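Local coordinates for protein aminotransferase (Paracoccus denitrificans, PDB 4GRX) that probably transfers amino groups between amines or omega-amino acids and keto acceptors, using a covalently bound pyridoxal phosphate cofactor, as a class III omega-aminotransferase, at residues E355-N360 against P438-E443; P366-G371 against I387-A392. All blocks are in the same frame, centred on the assembly; numbering follows the deposited sequence.

Interaction 1: E355-N360 against P438-E443; sequences EGLAEN and PFILTE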
ATOM      1  N   GLU A 355     -14.085  24.185  -8.631  1.00 45.19           N
ATOM      2  CA  GLU A 355     -13.222  25.360  -8.695  1.00 46.02           C
ATOM      3  C   GLU A 355     -12.470  25.391 -10.012  1.00 44.82           C
ATOM      4  O   GLU A 355     -11.378  25.951 -10.087  1.00 44.51           O
ATOM      5  CB  GLU A 355     -12.249  25.433  -7.515  1.00 45.52           C
ATOM      6  CG  GLU A 355     -12.906  25.651  -6.162  1.00 47.62           C
ATOM      7  CD  GLU A 355     -11.924  25.645  -4.994  1.00 47.55           C
ATOM      8  OE1 GLU A 355     -10.741  26.022  -5.190  1.00 46.76           O
ATOM      9  OE2 GLU A 355     -12.336  25.257  -3.869  1.00 48.48           O
ATOM     10  N   GLY A 356     -13.053  24.768 -11.036  1.00 44.40           N
ATOM     11  CA  GLY A 356     -12.656  24.989 -12.424  1.00 44.42           C
ATOM     12  C   GLY A 356     -11.544  24.162 -13.038  1.00 42.42           C
ATOM     13  O   GLY A 356     -11.229  24.335 -14.214  1.00 42.91           O
ATOM     14  N   LEU A 357     -10.942  23.255 -12.278  1.00 40.62           N
ATOM     15  CA  LEU A 357      -9.789  22.509 -12.801  1.00 38.34           C
ATOM     16  C   LEU A 357     -10.153  21.576 -13.947  1.00 37.25           C
ATOM     17  O   LEU A 357      -9.545  21.649 -15.014  1.00 37.07           O
ATOM     18  CB  LEU A 357      -9.063  21.752 -11.691  1.00 36.78           C
ATOM     19  CG  LEU A 357      -7.880  22.531 -11.109  1.00 37.07           C
ATOM     20  CD1 LEU A 357      -8.327  23.769 -10.344  1.00 39.11           C
ATOM     21  CD2 LEU A 357      -7.051  21.615 -10.219  1.00 35.52           C
ATOM     22  N   ALA A 358     -11.136  20.706 -13.710  1.00 36.85           N
ATOM     23  CA  ALA A 358     -11.715  19.814 -14.733  1.00 35.88           C
ATOM     24  C   ALA A 358     -12.226  20.558 -15.966  1.00 37.54           C
ATOM     25  O   ALA A 358     -11.981  20.110 -17.091  1.00 36.64           O
ATOM     26  CB  ALA A 358     -12.823  18.966 -14.134  1.00 35.61           C
ATOM     27  N   GLU A 359     -12.918  21.690 -15.759  1.00 39.97           N
ATOM     28  CA  GLU A 359     -13.393  22.483 -16.894  1.00 42.13           C
ATOM     29  C   GLU A 359     -12.220  23.034 -17.692  1.00 41.97           C
ATOM     30  O   GLU A 359     -12.261  23.066 -18.926  1.00 42.66           O
ATOM     31  CB  GLU A 359     -14.361  23.602 -16.482  1.00 45.16           C
ATOM     32  CG  GLU A 359     -14.950  24.406 -17.649  1.00 47.74           C
ATOM     33  CD  GLU A 359     -15.905  23.611 -18.546  1.00 48.40           C
ATOM     34  OE1 GLU A 359     -15.739  22.382 -18.719  1.00 46.53           O
ATOM     35  OE2 GLU A 359     -16.844  24.216 -19.100  1.00 51.15           O
ATOM     36  N   ASN A 360     -11.162  23.430 -16.991  1.00 41.32           N
ATOM     37  CA  ASN A 360      -9.928  23.869 -17.653  1.00 41.23           C
ATOM     38  C   ASN A 360      -9.368  22.826 -18.640  1.00 39.57           C
ATOM     39  O   ASN A 360      -8.834  23.186 -19.694  1.00 40.14           O
ATOM     40  CB  ASN A 360      -8.879  24.269 -16.620  1.00 40.64           C
ATOM     41  CG  ASN A 360      -7.802  25.163 -17.198  1.00 41.52           C
ATOM     42  OD1 ASN A 360      -8.080  26.273 -17.657  1.00 44.06           O
ATOM     43  ND2 ASN A 360      -6.559  24.694 -17.162  1.00 39.77           N
ATOM     44  N   PRO A 438      -0.409  19.171 -14.927  1.00 28.24           N
ATOM     45  CA  PRO A 438      -1.529  19.475 -14.021  1.00 28.32           C
ATOM     46  C   PRO A 438      -2.688  20.187 -14.738  1.00 28.88           C
ATOM     47  O   PRO A 438      -2.510  20.836 -15.779  1.00 29.00           O
ATOM     48  CB  PRO A 438      -0.906  20.420 -12.990  1.00 28.82           C
ATOM     49  CG  PRO A 438       0.562  20.219 -13.096  1.00 28.40           C
ATOM     50  CD  PRO A 438       0.825  19.871 -14.526  1.00 28.24           C
ATOM     51  N   PHE A 439      -3.875  20.055 -14.162  1.00 29.02           N
ATOM     52  CA  PHE A 439      -5.060  20.732 -14.675  1.00 29.56           C
ATOM     53  C   PHE A 439      -4.958  22.264 -14.584  1.00 30.63           C
ATOM     54  O   PHE A 439      -5.514  22.969 -15.417  1.00 31.55           O
ATOM     55  CB  PHE A 439      -6.316  20.225 -13.955  1.00 29.57           C
ATOM     56  CG  PHE A 439      -6.564  18.729 -14.088  1.00 28.53           C
ATOM     57  CD1 PHE A 439      -7.507  18.103 -13.272  1.00 28.39           C
ATOM     58  CD2 PHE A 439      -5.865  17.945 -15.017  1.00 27.68           C
ATOM     59  CE1 PHE A 439      -7.753  16.740 -13.390  1.00 27.67           C
ATOM     60  CE2 PHE A 439      -6.106  16.579 -15.133  1.00 26.81           C
ATOM     61  CZ  PHE A 439      -7.053  15.975 -14.319  1.00 26.86           C
ATOM     62  N   ILE A 440      -4.236  22.780 -13.594  1.00 30.76           N
ATOM     63  CA  ILE A 440      -4.064  24.236 -13.407  1.00 32.11           C
ATOM     64  C   ILE A 440      -3.231  24.939 -14.501  1.00 32.46           C
ATOM     65  O   ILE A 440      -2.882  26.125 -14.371  1.00 33.76           O
ATOM     66  CB  ILE A 440      -3.455  24.572 -12.023  1.00 32.44           C
ATOM     67  CG1 ILE A 440      -2.044  23.977 -11.892  1.00 31.61           C
ATOM     68  CG2 ILE A 440      -4.356  24.063 -10.906  1.00 32.31           C
ATOM     69  CD1 ILE A 440      -1.132  24.785 -10.995  1.00 32.40           C
ATOM     70  N   LEU A 441      -2.934  24.209 -15.573  1.00 31.45           N
ATOM     71  CA  LEU A 441      -2.035  24.661 -16.631  1.00 31.58           C
ATOM     72  C   LEU A 441      -2.643  25.760 -17.504  1.00 33.00           C
ATOM     73  O   LEU A 441      -3.748  25.587 -18.042  1.00 33.23           O
ATOM     74  CB  LEU A 441      -1.622  23.483 -17.519  1.00 30.22           C
ATOM     75  CG  LEU A 441      -0.438  23.757 -18.445  1.00 30.32           C
ATOM     76  CD1 LEU A 441       0.878  23.529 -17.702  1.00 29.67           C
ATOM     77  CD2 LEU A 441      -0.524  22.884 -19.686  1.00 29.73           C
ATOM     78  N   THR A 442      -1.895  26.857 -17.662  1.00 39.45           N
ATOM     79  CA  THR A 442      -2.331  28.031 -18.426  1.00 39.85           C
ATOM     80  C   THR A 442      -1.864  27.938 -19.883  1.00 40.08           C
ATOM     81  O   THR A 442      -0.868  27.275 -20.175  1.00 38.84           O
ATOM     82  CB  THR A 442      -1.799  29.360 -17.813  1.00 39.58           C
ATOM     83  OG1 THR A 442      -0.387  29.497 -18.061  1.00 38.86           O
ATOM     84  CG2 THR A 442      -2.078  29.461 -16.300  1.00 40.01           C
ATOM     85  N   GLU A 443      -2.569  28.611 -20.792  1.00 42.62           N
ATOM     86  CA  GLU A 443      -2.221  28.588 -22.221  1.00 44.57           C
ATOM     87  C   GLU A 443      -0.752  28.904 -22.475  1.00 43.10           C
ATOM     88  O   GLU A 443      -0.152  28.357 -23.400  1.00 43.54           O
ATOM     89  CB  GLU A 443      -3.114  29.538 -23.028  1.00 49.43           C
ATOM     90  CG  GLU A 443      -4.600  29.240 -22.874  1.00 52.39           C
ATOM     91  CD  GLU A 443      -5.497  30.210 -23.619  1.00 58.33           C
ATOM     92  OE1 GLU A 443      -4.983  30.971 -24.465  1.00 61.26           O
ATOM     93  OE2 GLU A 443      -6.726  30.205 -23.370  1.00 61.22           O
TER
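N360, in the first turn of helix 357-375, turns its side-chain amide onto the backbone of the loop 438-443, where one nitrogen serves two carbonyl oxygens. N360 ND2 donates to F439 O at 2.7 Å, approaching nearly in line with the C=O bond (174°) while the acceptor is tilted somewhat from the amide plane. The second bond runs from N360 ND2 to L441 O at 3.1 Å, with an N-H...O angle of 153°; here the acceptor is in the amide plane and the donor is tilted from the carbonyl plane. CG of N360 stands anti to its backbone N (chi1 -160°), on the side of the loop, and the amide beyond it meets the two carbonyls. The type I turn from P438 to L441, whose own closing bond from L441 N to P438 O is weak, brings both carbonyls within range of one nitrogen. G356, with positive phi, is the N-cap of the helix, and its O accepts from N360 N at 2.9 Å. At the far end of the loop T442 is the N-cap of helix 443-463, and its N is bonded to Q445 OE1.

Beside the polar grip lies an apolar patch. L357 CB rests 3.9 Å from F439 CB and sits at the edge of the F439 ring, the leucine running roughly perpendicular to F439. L357 and I440 extend alongside one another in the same direction, L357 CD2 meeting I440 CG2 at 3.7 Å. With both N-H groups of one amide spent on main-chain oxygens, the helix start is tied to the shape of the turn.

Interaction 2: P366-G371 against I387-A392; sequences PRFEAG and IGFMWA
The F368 ring has W391 on one face and F389 at its edge. W391 CD1 stands 3.3 Å above the F368 plane, over the ring centre, but the planes of F368 and the five-membered ring of W391 are inclined by 34°, and the two side chains run antiparallel as they overlap. F368 in turn directs its edge at a face of F389 in a T-shaped pair, with centroids 5.5 Å apart and planes at 72°; the nearest atoms are F368 CD2 and F389 CD1, at 3.8 Å. Of the W391 indole, one face carries I387 N above its centre, and the opposite face takes F368 together with E369 CA near the rim.

CG of F368 lies anti to the backbone N (chi1 -156°), which places it 3.6 Å from W391 NE1. E369 covers the outer end of the indole: its extended chain crosses W391 at a slant, with E369 CG 3.7 Å from W391 CH2.

M446 and M449 of helix 443-463 pack on F368, and M446 also touches F389. The three rings thus form an aromatic cluster between helix 357-375 and a beta hairpin, whose strands 381-387 and 390-395 are joined by a type II' turn with G388 at positive phi: helix-on-sheet packing in the C-terminal part of a class III aminotransferase.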
ATOM      1  N   PRO A 366      -8.632  21.068 -27.044  1.00 41.78           N
ATOM      2  CA  PRO A 366      -8.467  21.360 -28.474  1.00 43.72           C
ATOM      3  C   PRO A 366      -7.083  21.896 -28.816  1.00 43.91           C
ATOM      4  O   PRO A 366      -6.448  21.385 -29.736  1.00 43.99           O
ATOM      5  CB  PRO A 366      -9.531  22.429 -28.729  1.00 46.52           C
ATOM      6  CG  PRO A 366     -10.605  22.089 -27.761  1.00 45.69           C
ATOM      7  CD  PRO A 366      -9.871  21.680 -26.519  1.00 43.04           C
ATOM      8  N   ARG A 367      -6.631  22.911 -28.080  1.00 44.19           N
ATOM      9  CA  ARG A 367      -5.311  23.506 -28.282  1.00 44.62           C
ATOM     10  C   ARG A 367      -4.147  22.518 -28.065  1.00 42.23           C
ATOM     11  O   ARG A 367      -3.163  22.528 -28.825  1.00 42.90           O
ATOM     12  CB  ARG A 367      -5.145  24.700 -27.364  1.00 45.34           C
ATOM     13  CG  ARG A 367      -3.801  25.378 -27.504  1.00 46.10           C
ATOM     14  CD  ARG A 367      -3.583  26.374 -26.378  1.00 46.52           C
ATOM     15  NE  ARG A 367      -2.412  27.211 -26.619  1.00 47.76           N
ATOM     16  CZ  ARG A 367      -2.463  28.370 -27.258  1.00 50.81           C
ATOM     17  NH1 ARG A 367      -3.621  28.815 -27.719  1.00 52.86           N
ATOM     18  NH2 ARG A 367      -1.360  29.078 -27.445  1.00 52.01           N
ATOM     19  N   PHE A 368      -4.273  21.688 -27.023  1.00 39.53           N
ATOM     20  CA  PHE A 368      -3.312  20.635 -26.681  1.00 37.05           C
ATOM     21  C   PHE A 368      -3.191  19.674 -27.849  1.00 36.84           C
ATOM     22  O   PHE A 368      -2.086  19.329 -28.264  1.00 36.66           O
ATOM     23  CB  PHE A 368      -3.816  19.871 -25.455  1.00 35.20           C
ATOM     24  CG  PHE A 368      -2.739  19.179 -24.647  1.00 33.47           C
ATOM     25  CD1 PHE A 368      -1.624  18.600 -25.256  1.00 33.20           C
ATOM     26  CD2 PHE A 368      -2.878  19.063 -23.264  1.00 32.24           C
ATOM     27  CE1 PHE A 368      -0.653  17.961 -24.502  1.00 31.65           C
ATOM     28  CE2 PHE A 368      -1.923  18.413 -22.501  1.00 30.74           C
ATOM     29  CZ  PHE A 368      -0.807  17.861 -23.123  1.00 30.57           C
ATOM     30  N   GLU A 369      -4.337  19.254 -28.377  1.00 37.03           N
ATOM     31  CA  GLU A 369      -4.392  18.385 -29.548  1.00 37.23           C
ATOM     32  C   GLU A 369      -3.804  19.016 -30.811  1.00 39.62           C
ATOM     33  O   GLU A 369      -3.204  18.318 -31.640  1.00 39.69           O
ATOM     34  CB  GLU A 369      -5.828  17.950 -29.817  1.00 37.52           C
ATOM     35  CG  GLU A 369      -5.943  16.872 -30.880  1.00 37.58           C
ATOM     36  CD  GLU A 369      -7.339  16.312 -31.006  1.00 37.71           C
ATOM     37  OE1 GLU A 369      -8.182  16.575 -30.122  1.00 37.19           O
ATOM     38  OE2 GLU A 369      -7.587  15.608 -32.002  1.00 38.52           O
ATOM     39  N   ALA A 370      -3.983  20.329 -30.956  1.00 41.75           N
ATOM     40  CA  ALA A 370      -3.413  21.063 -32.081  1.00 44.41           C
ATOM     41  C   ALA A 370      -1.880  21.078 -32.030  1.00 43.95           C
ATOM     42  O   ALA A 370      -1.225  20.912 -33.054  1.00 45.14           O
ATOM     43  CB  ALA A 370      -3.976  22.471 -32.132  1.00 46.87           C
ATOM     44  N   GLY A 371      -1.321  21.247 -30.831  1.00 42.44           N
ATOM     45  CA  GLY A 371       0.129  21.233 -30.629  1.00 42.25           C
ATOM     46  C   GLY A 371       0.776  19.918 -31.029  1.00 41.30           C
ATOM     47  O   GLY A 371       1.791  19.897 -31.726  1.00 42.27           O
ATOM     48  N   ILE A 387      -6.366  12.186 -25.215  1.00 32.21           N
ATOM     49  CA  ILE A 387      -7.634  12.864 -24.989  1.00 32.67           C
ATOM     50  C   ILE A 387      -7.490  13.780 -23.766  1.00 32.74           C
ATOM     51  O   ILE A 387      -6.629  13.538 -22.905  1.00 32.23           O
ATOM     52  CB  ILE A 387      -8.767  11.822 -24.821  1.00 32.68           C
ATOM     53  CG1 ILE A 387     -10.149  12.479 -24.923  1.00 33.20           C
ATOM     54  CG2 ILE A 387      -8.560  10.981 -23.550  1.00 31.94           C
ATOM     55  CD1 ILE A 387     -11.270  11.501 -25.206  1.00 33.41           C
ATOM     56  N   GLY A 388      -8.314  14.829 -23.692  1.00 33.20           N
ATOM     57  CA  GLY A 388      -8.291  15.751 -22.560  1.00 33.05           C
ATOM     58  C   GLY A 388      -6.883  16.220 -22.258  1.00 32.72           C
ATOM     59  O   GLY A 388      -6.219  16.781 -23.121  1.00 33.13           O
ATOM     60  N   PHE A 389      -6.421  15.978 -21.037  1.00 32.15           N
ATOM     61  CA  PHE A 389      -5.051  16.337 -20.658  1.00 31.84           C
ATOM     62  C   PHE A 389      -4.157  15.113 -20.470  1.00 31.15           C
ATOM     63  O   PHE A 389      -3.363  15.049 -19.520  1.00 31.44           O
ATOM     64  CB  PHE A 389      -5.050  17.178 -19.382  1.00 32.11           C
ATOM     65  CG  PHE A 389      -5.053  18.659 -19.620  1.00 33.38           C
ATOM     66  CD1 PHE A 389      -5.682  19.208 -20.739  1.00 34.22           C
ATOM     67  CD2 PHE A 389      -4.443  19.516 -18.703  1.00 33.73           C
ATOM     68  CE1 PHE A 389      -5.690  20.579 -20.944  1.00 35.50           C
ATOM     69  CE2 PHE A 389      -4.453  20.885 -18.897  1.00 35.02           C
ATOM     70  CZ  PHE A 389      -5.081  21.421 -20.020  1.00 35.92           C
ATOM     71  N   MET A 390      -4.292  14.131 -21.361  1.00 30.39           N
ATOM     72  CA  MET A 390      -3.377  12.998 -21.384  1.00 28.98           C
ATOM     73  C   MET A 390      -3.059  12.609 -22.822  1.00 29.22           C
ATOM     74  O   MET A 390      -3.956  12.336 -23.623  1.00 29.53           O
ATOM     75  CB  MET A 390      -3.910  11.833 -20.545  1.00 28.09           C
ATOM     76  CG  MET A 390      -5.176  11.170 -21.048  1.00 27.97           C
ATOM     77  SD  MET A 390      -5.808   9.938 -19.898  1.00 27.36           S
ATOM     78  CE  MET A 390      -4.487   8.722 -19.803  1.00 26.81           C
ATOM     79  N   TRP A 391      -1.773  12.630 -23.156  1.00 29.44           N
ATOM     80  CA  TRP A 391      -1.336  12.555 -24.555  1.00 30.06           C
ATOM     81  C   TRP A 391      -0.003  11.890 -24.704  1.00 30.10           C
ATOM     82  O   TRP A 391       0.814  11.873 -23.759  1.00 29.75           O
ATOM     83  CB  TRP A 391      -1.258  13.953 -25.147  1.00 30.61           C
ATOM     84  CG  TRP A 391      -2.593  14.653 -25.205  1.00 31.22           C
ATOM     85  CD1 TRP A 391      -3.140  15.507 -24.259  1.00 31.33           C
ATOM     86  CD2 TRP A 391      -3.611  14.558 -26.269  1.00 31.95           C
ATOM     87  NE1 TRP A 391      -4.383  15.932 -24.644  1.00 32.23           N
ATOM     88  CE2 TRP A 391      -4.728  15.400 -25.839  1.00 32.50           C
ATOM     89  CE3 TRP A 391      -3.704  13.884 -27.483  1.00 32.19           C
ATOM     90  CZ2 TRP A 391      -5.877  15.549 -26.610  1.00 33.26           C
ATOM     91  CZ3 TRP A 391      -4.867  14.039 -28.253  1.00 32.78           C
ATOM     92  CH2 TRP A 391      -5.925  14.846 -27.825  1.00 33.38           C
ATOM     93  N   ALA A 392       0.227  11.331 -25.893  1.00 30.26           N
ATOM     94  CA  ALA A 392       1.522  10.745 -26.231  1.00 29.98           C
ATOM     95  C   ALA A 392       1.902  10.850 -27.712  1.00 30.75           C
ATOM     96  O   ALA A 392       1.048  10.779 -28.604  1.00 31.36           O
ATOM     97  CB  ALA A 392       1.613   9.308 -25.758  1.00 29.31           C
TER

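Overall arrangement
Followed from the N terminus, the chain enters helix 357-375 at interaction 1 and reaches interaction 2 about two turns later on the same helix. After strand 381-387 it turns back at 387-392, closing the short loop of interaction 2. It then passes through strand 390-395, helix 411-421 and strand 432-435 before 438-443 closes the long loop of interaction 1, within which interaction 2 lies entirely. The contact centres are about 13 Å apart, and F389 bridges them by packing on P438 and L441. Together they fasten one helix to the three-stranded antiparallel sheet and to the lead-in of helix 443-463.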